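Local coordinates for phage tail sheath protein (Desulfitobacterium hafniense, PDB 3HXL) that probably builds the contractile sheath around the tail tube of a myovirus-type phage or prophage, at residues A[189-192]-A[193-197]; A[215-218]-A[219-223]. One frame throughout, in Å; residues are numbered along the deposited sequence.

Contact 1 (A[189-192]-A[193-197]); sequences IDYL and AAVEI
Val195 sits one turn after Tyr191 on helix 185-195, and its side chain lies over one face of the tyrosine ring, with Val195 CB 4.1 Å from Tyr191 CE1. The two side chains slant across each other. With CG anti to the backbone N (chi1 166°), the Tyr191 ring leans forward along the helix, which brings its far end beside Val195 even though its CB leaves the backbone heading away. Val195 CG2 comes 4.2 Å from Tyr191 OH, and that hydroxyl is hydrogen-bonded to Ser37 OG on strand 35-40.

The other methyl of the valine faces the backbone. Val195 CG1 takes the place between its own N and carbonyl carbon (chi1 71°), an unusual choice for a helical valine, and lands 3.2 Å from Leu192 O, a close approach. Leu192 itself turns its branched end to another side of the helix; Leu192 CD2 is 4.5 Å from Val195 CG1, a loose touch.

Beneath these side chains runs the regular i to i+4 bonding. Val195 N to Tyr191 O is short at 2.8 Å and nearly straight at 164°, while the bond from Glu196 N to Leu192 O is more bent.

Chemically, the tyrosine combines a ring that has a valine of its own helix over one face, and also meets Tyr88 and Pro39, with a hydroxyl paired with Ser37 OG, so the rotation of this buried side chain is probably restrained.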
ATOM      1  N   ILE A 189       6.940 -11.613  -8.456  1.00 25.08           N
ATOM      2  CA  ILE A 189       7.026 -11.059  -9.792  1.00 20.04           C
ATOM      3  C   ILE A 189       5.606 -10.833 -10.285  1.00 15.90           C
ATOM      4  O   ILE A 189       5.318  -9.831 -10.932  1.00 16.95           O
ATOM      5  CB  ILE A 189       7.773 -12.019 -10.755  1.00 26.60           C
ATOM      6  CG1 ILE A 189       9.230 -12.164 -10.318  1.00 22.37           C
ATOM      7  CG2 ILE A 189       7.687 -11.498 -12.182  1.00 26.80           C
ATOM      8  CD1 ILE A 189      10.000 -10.840 -10.267  1.00 29.87           C
ATOM      9  N   ASP A 190       4.714 -11.768  -9.968  1.00 19.14           N
ATOM     10  CA  ASP A 190       3.324 -11.646 -10.371  1.00 21.66           C
ATOM     11  C   ASP A 190       2.739 -10.411  -9.678  1.00 21.48           C
ATOM     12  O   ASP A 190       2.002  -9.635 -10.283  1.00 21.05           O
ATOM     13  CB  ASP A 190       2.535 -12.901  -9.969  1.00 25.22           C
ATOM     14  CG  ASP A 190       3.178 -14.189 -10.470  1.00 37.91           C
ATOM     15  OD1 ASP A 190       3.809 -14.161 -11.544  1.00 29.59           O
ATOM     16  OD2 ASP A 190       3.040 -15.233  -9.795  1.00 34.06           O
ATOM     17  N   TYR A 191       3.077 -10.237  -8.403  1.00 22.34           N
ATOM     18  CA  TYR A 191       2.601  -9.085  -7.632  1.00 21.78           C
ATOM     19  C   TYR A 191       2.985  -7.778  -8.316  1.00 18.71           C
ATOM     20  O   TYR A 191       2.125  -6.966  -8.641  1.00 21.52           O
ATOM     21  CB  TYR A 191       3.202  -9.091  -6.221  1.00 19.69           C
ATOM     22  CG  TYR A 191       3.041  -7.768  -5.482  1.00 20.68           C
ATOM     23  CD1 TYR A 191       1.773  -7.281  -5.140  1.00 22.91           C
ATOM     24  CD2 TYR A 191       4.154  -6.996  -5.140  1.00 15.24           C
ATOM     25  CE1 TYR A 191       1.622  -6.056  -4.474  1.00 16.45           C
ATOM     26  CE2 TYR A 191       4.008  -5.774  -4.476  1.00 14.51           C
ATOM     27  CZ  TYR A 191       2.744  -5.316  -4.147  1.00 14.34           C
ATOM     28  OH  TYR A 191       2.609  -4.119  -3.479  1.00 17.57           O
ATOM     29  N   LEU A 192       4.285  -7.580  -8.524  1.00 25.18           N
ATOM     30  CA  LEU A 192       4.776  -6.354  -9.150  1.00 24.06           C
ATOM     31  C   LEU A 192       4.081  -6.052 -10.468  1.00 19.86           C
ATOM     32  O   LEU A 192       3.768  -4.902 -10.763  1.00 20.92           O
ATOM     33  CB  LEU A 192       6.290  -6.438  -9.368  1.00 16.45           C
ATOM     34  CG  LEU A 192       7.119  -6.475  -8.080  1.00 24.57           C
ATOM     35  CD1 LEU A 192       8.584  -6.677  -8.404  1.00 22.93           C
ATOM     36  CD2 LEU A 192       6.911  -5.168  -7.313  1.00 15.19           C
ATOM     37  N   ALA A 193       3.838  -7.084 -11.266  1.00 23.69           N
ATOM     38  CA  ALA A 193       3.177  -6.883 -12.545  1.00 22.18           C
ATOM     39  C   ALA A 193       1.756  -6.381 -12.324  1.00 19.11           C
ATOM     40  O   ALA A 193       1.292  -5.485 -13.020  1.00 25.00           O
ATOM     41  CB  ALA A 193       3.157  -8.188 -13.334  1.00 23.57           C
ATOM     42  N   ALA A 194       1.069  -6.957 -11.345  1.00 21.83           N
ATOM     43  CA  ALA A 194      -0.307  -6.572 -11.056  1.00 22.80           C
ATOM     44  C   ALA A 194      -0.421  -5.176 -10.453  1.00 24.39           C
ATOM     45  O   ALA A 194      -1.312  -4.411 -10.811  1.00 21.07           O
ATOM     46  CB  ALA A 194      -0.942  -7.586 -10.121  1.00 24.87           C
ATOM     47  N   VAL A 195       0.478  -4.846  -9.533  1.00 24.17           N
ATOM     48  CA  VAL A 195       0.425  -3.538  -8.894  1.00 22.05           C
ATOM     49  C   VAL A 195       0.793  -2.411  -9.852  1.00 23.54           C
ATOM     50  O   VAL A 195       0.278  -1.296  -9.744  1.00 18.15           O
ATOM     51  CB  VAL A 195       1.357  -3.473  -7.661  1.00 25.80           C
ATOM     52  CG1 VAL A 195       2.822  -3.475  -8.096  1.00 23.48           C
ATOM     53  CG2 VAL A 195       1.034  -2.233  -6.844  1.00 27.28           C
ATOM     54  N   GLU A 196       1.676  -2.708 -10.800  1.00 15.48           N
ATOM     55  CA  GLU A 196       2.117  -1.712 -11.766  1.00 22.21           C
ATOM     56  C   GLU A 196       0.965  -1.086 -12.539  1.00 20.79           C
ATOM     57  O   GLU A 196       1.075   0.031 -13.041  1.00 25.10           O
ATOM     58  CB  GLU A 196       3.101  -2.339 -12.755  1.00 23.46           C
ATOM     59  CG  GLU A 196       4.045  -1.328 -13.355  1.00 35.45           C
ATOM     60  CD  GLU A 196       4.903  -1.908 -14.456  1.00 34.58           C
ATOM     61  OE1 GLU A 196       5.414  -3.035 -14.281  1.00 32.78           O
ATOM     62  OE2 GLU A 196       5.071  -1.223 -15.488  1.00 41.05           O
ATOM     63  N   ILE A 197      -0.142  -1.810 -12.634  1.00 23.85           N
ATOM     64  CA  ILE A 197      -1.305  -1.328 -13.357  1.00 25.26           C
ATOM     65  C   ILE A 197      -2.209  -0.458 -12.481  1.00 29.80           C
ATOM     66  O   ILE A 197      -3.085   0.237 -12.989  1.00 30.88           O
ATOM     67  CB  ILE A 197      -2.106  -2.516 -13.921  1.00 35.17           C
ATOM     68  CG1 ILE A 197      -1.183  -3.385 -14.788  1.00 41.80           C
ATOM     69  CG2 ILE A 197      -3.261  -2.014 -14.775  1.00 43.86           C
ATOM     70  CD1 ILE A 197      -1.788  -4.711 -15.185  1.00 42.38           C
TER

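Contact 2 (A[215-218]-A[219-223]); sequences TFTA and FAKRL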
ATOM      1  N   THR A 215      15.298  -6.668  -6.198  1.00 17.68           N
ATOM      2  CA  THR A 215      14.293  -6.624  -7.250  1.00 18.19           C
ATOM      3  C   THR A 215      13.342  -5.445  -7.042  1.00 19.50           C
ATOM      4  O   THR A 215      13.031  -4.722  -7.989  1.00 22.11           O
ATOM      5  CB  THR A 215      13.491  -7.942  -7.299  1.00 22.46           C
ATOM      6  OG1 THR A 215      14.348  -9.001  -7.753  1.00 24.93           O
ATOM      7  CG2 THR A 215      12.306  -7.821  -8.245  1.00 22.73           C
ATOM      8  N   PHE A 216      12.887  -5.241  -5.809  1.00 18.79           N
ATOM      9  CA  PHE A 216      11.990  -4.125  -5.543  1.00 21.03           C
ATOM     10  C   PHE A 216      12.697  -2.796  -5.789  1.00 18.12           C
ATOM     11  O   PHE A 216      12.080  -1.839  -6.256  1.00 17.06           O
ATOM     12  CB  PHE A 216      11.439  -4.193  -4.108  1.00 15.68           C
ATOM     13  CG  PHE A 216      10.237  -5.090  -3.967  1.00 24.50           C
ATOM     14  CD1 PHE A 216       9.079  -4.630  -3.331  1.00 17.60           C
ATOM     15  CD2 PHE A 216      10.245  -6.385  -4.489  1.00 14.18           C
ATOM     16  CE1 PHE A 216       7.952  -5.449  -3.217  1.00 15.55           C
ATOM     17  CE2 PHE A 216       9.126  -7.207  -4.381  1.00 17.88           C
ATOM     18  CZ  PHE A 216       7.969  -6.737  -3.745  1.00 21.15           C
ATOM     19  N   THR A 217      13.994  -2.746  -5.492  1.00 20.17           N
ATOM     20  CA  THR A 217      14.778  -1.528  -5.708  1.00 19.90           C
ATOM     21  C   THR A 217      14.837  -1.227  -7.204  1.00 22.18           C
ATOM     22  O   THR A 217      14.660  -0.084  -7.619  1.00 20.33           O
ATOM     23  CB  THR A 217      16.213  -1.679  -5.144  1.00 20.71           C
ATOM     24  OG1 THR A 217      16.147  -1.863  -3.723  1.00 16.72           O
ATOM     25  CG2 THR A 217      17.048  -0.434  -5.443  1.00 16.42           C
ATOM     26  N   ALA A 218      15.071  -2.258  -8.016  1.00 18.21           N
ATOM     27  CA  ALA A 218      15.128  -2.080  -9.461  1.00 16.47           C
ATOM     28  C   ALA A 218      13.751  -1.663  -9.975  1.00 15.33           C
ATOM     29  O   ALA A 218      13.628  -0.803 -10.852  1.00 16.33           O
ATOM     30  CB  ALA A 218      15.577  -3.380 -10.145  1.00 18.47           C
ATOM     31  N   PHE A 219      12.716  -2.287  -9.422  1.00 17.63           N
ATOM     32  CA  PHE A 219      11.336  -1.997  -9.792  1.00 20.13           C
ATOM     33  C   PHE A 219      11.059  -0.508  -9.592  1.00 19.65           C
ATOM     34  O   PHE A 219      10.516   0.157 -10.473  1.00 20.88           O
ATOM     35  CB  PHE A 219      10.386  -2.829  -8.924  1.00 20.81           C
ATOM     36  CG  PHE A 219       8.928  -2.580  -9.197  1.00 17.78           C
ATOM     37  CD1 PHE A 219       8.315  -3.104 -10.329  1.00 15.47           C
ATOM     38  CD2 PHE A 219       8.163  -1.820  -8.308  1.00 24.16           C
ATOM     39  CE1 PHE A 219       6.961  -2.879 -10.577  1.00 20.51           C
ATOM     40  CE2 PHE A 219       6.809  -1.588  -8.546  1.00 16.75           C
ATOM     41  CZ  PHE A 219       6.204  -2.117  -9.681  1.00 21.95           C
ATOM     42  N   ALA A 220      11.442   0.011  -8.430  1.00 19.43           N
ATOM     43  CA  ALA A 220      11.230   1.421  -8.118  1.00 19.79           C
ATOM     44  C   ALA A 220      11.930   2.336  -9.122  1.00 20.18           C
ATOM     45  O   ALA A 220      11.348   3.312  -9.598  1.00 14.42           O
ATOM     46  CB  ALA A 220      11.724   1.719  -6.704  1.00 13.75           C
ATOM     47  N   LYS A 221      13.180   2.018  -9.449  1.00 15.61           N
ATOM     48  CA  LYS A 221      13.942   2.836 -10.390  1.00 12.83           C
ATOM     49  C   LYS A 221      13.300   2.870 -11.770  1.00 17.13           C
ATOM     50  O   LYS A 221      13.265   3.919 -12.425  1.00 16.02           O
ATOM     51  CB  LYS A 221      15.377   2.310 -10.518  1.00 19.32           C
ATOM     52  CG  LYS A 221      16.230   2.445  -9.264  1.00 22.22           C
ATOM     53  CD  LYS A 221      17.615   1.827  -9.480  1.00 17.26           C
ATOM     54  CE  LYS A 221      18.501   1.953  -8.246  1.00 25.92           C
ATOM     55  NZ  LYS A 221      19.784   1.191  -8.392  1.00 36.87           N
ATOM     56  N   ARG A 222      12.787   1.722 -12.208  1.00 16.40           N
ATOM     57  CA  ARG A 222      12.163   1.635 -13.521  1.00 19.51           C
ATOM     58  C   ARG A 222      10.888   2.466 -13.591  1.00 17.87           C
ATOM     59  O   ARG A 222      10.710   3.276 -14.507  1.00 18.74           O
ATOM     60  CB  ARG A 222      11.854   0.175 -13.880  1.00 15.42           C
ATOM     61  CG  ARG A 222      11.260   0.014 -15.274  1.00 23.87           C
ATOM     62  CD  ARG A 222      11.297  -1.438 -15.734  1.00 24.75           C
ATOM     63  NE  ARG A 222      10.574  -2.333 -14.827  1.00 29.47           N
ATOM     64  CZ  ARG A 222       9.250  -2.411 -14.739  1.00 24.35           C
ATOM     65  NH1 ARG A 222       8.698  -3.259 -13.883  1.00 29.65           N
ATOM     66  NH2 ARG A 222       8.479  -1.652 -15.508  1.00 23.55           N
ATOM     67  N   LEU A 223       9.988   2.274 -12.635  1.00 15.93           N
ATOM     68  CA  LEU A 223       8.764   3.063 -12.664  1.00 17.75           C
ATOM     69  C   LEU A 223       9.063   4.555 -12.544  1.00 15.82           C
ATOM     70  O   LEU A 223       8.604   5.350 -13.364  1.00 18.52           O
ATOM     71  CB  LEU A 223       7.800   2.632 -11.550  1.00 23.40           C
ATOM     72  CG  LEU A 223       6.750   1.574 -11.924  1.00 20.15           C
ATOM     73  CD1 LEU A 223       7.422   0.242 -12.257  1.00 23.25           C
ATOM     74  CD2 LEU A 223       5.787   1.394 -10.755  1.00 15.74           C
TER
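Lys221 runs alongside Thr217, one turn earlier on helix 210-227, both side chains pointing the same way. Lys221 CB lies 3.6 Å from Ala218 O. Lys221 CG, placed anti to the carbonyl carbon by chi1 of -67°, settles 3.4 Å from Thr217 O, and Lys221 CD is 4.0 Å from Thr217 O. Lys221 CE then reaches the methyl of the threonine, 4.0 Å from Thr217 CG2. Every later torsion is extended, so NZ is carried onward beyond this apolar touch. Thr217 turns its methyl to the lysine and its OG1 back up the helix, to a hydrogen bond with Lys213 O.

The backbone joins the same pair: Lys221 N donates to Thr217 O at 3.2 Å. One residue on, Arg222 N binds Ala218 O.

On another side of the helix, Phe219 CB rests 3.3 Å from Phe216 O. The Phe219 ring bears Leu223 CD1 over one face, towards its rim. Phe216 and Phe219 both touch Ile203, while Ala220 meets Val233. This is an amphipathic helix in a beta-alpha-beta crossover, linking the parallel strands 202-204 and 232-236 within the subtilisin-like domain of the sheath protein.

In the fold
Contacts 1 and 2 are local, turn-to-turn contacts on two helices, 185-195 and 210-227, which lie against each other with contact centres about 12 Å apart. Leu192 joins their apolar sides: Leu192 CD2 is 3.7 Å from Phe219 CD2, and its CD1 touches Thr215 CG2. Nearer the surface, a long, weak salt bridge links Glu196 OE1 to Arg222 NH1. Both contacts are partly buried, but their buried sides differ. Contact 1 sends its tyrosine and valine towards strand 35-40, where Ser37 takes the tyrosine hydroxyl; contact 2 sets phenylalanines and an alanine on strands 202-204 and 232-236, and keeps its lysine on the exposed side.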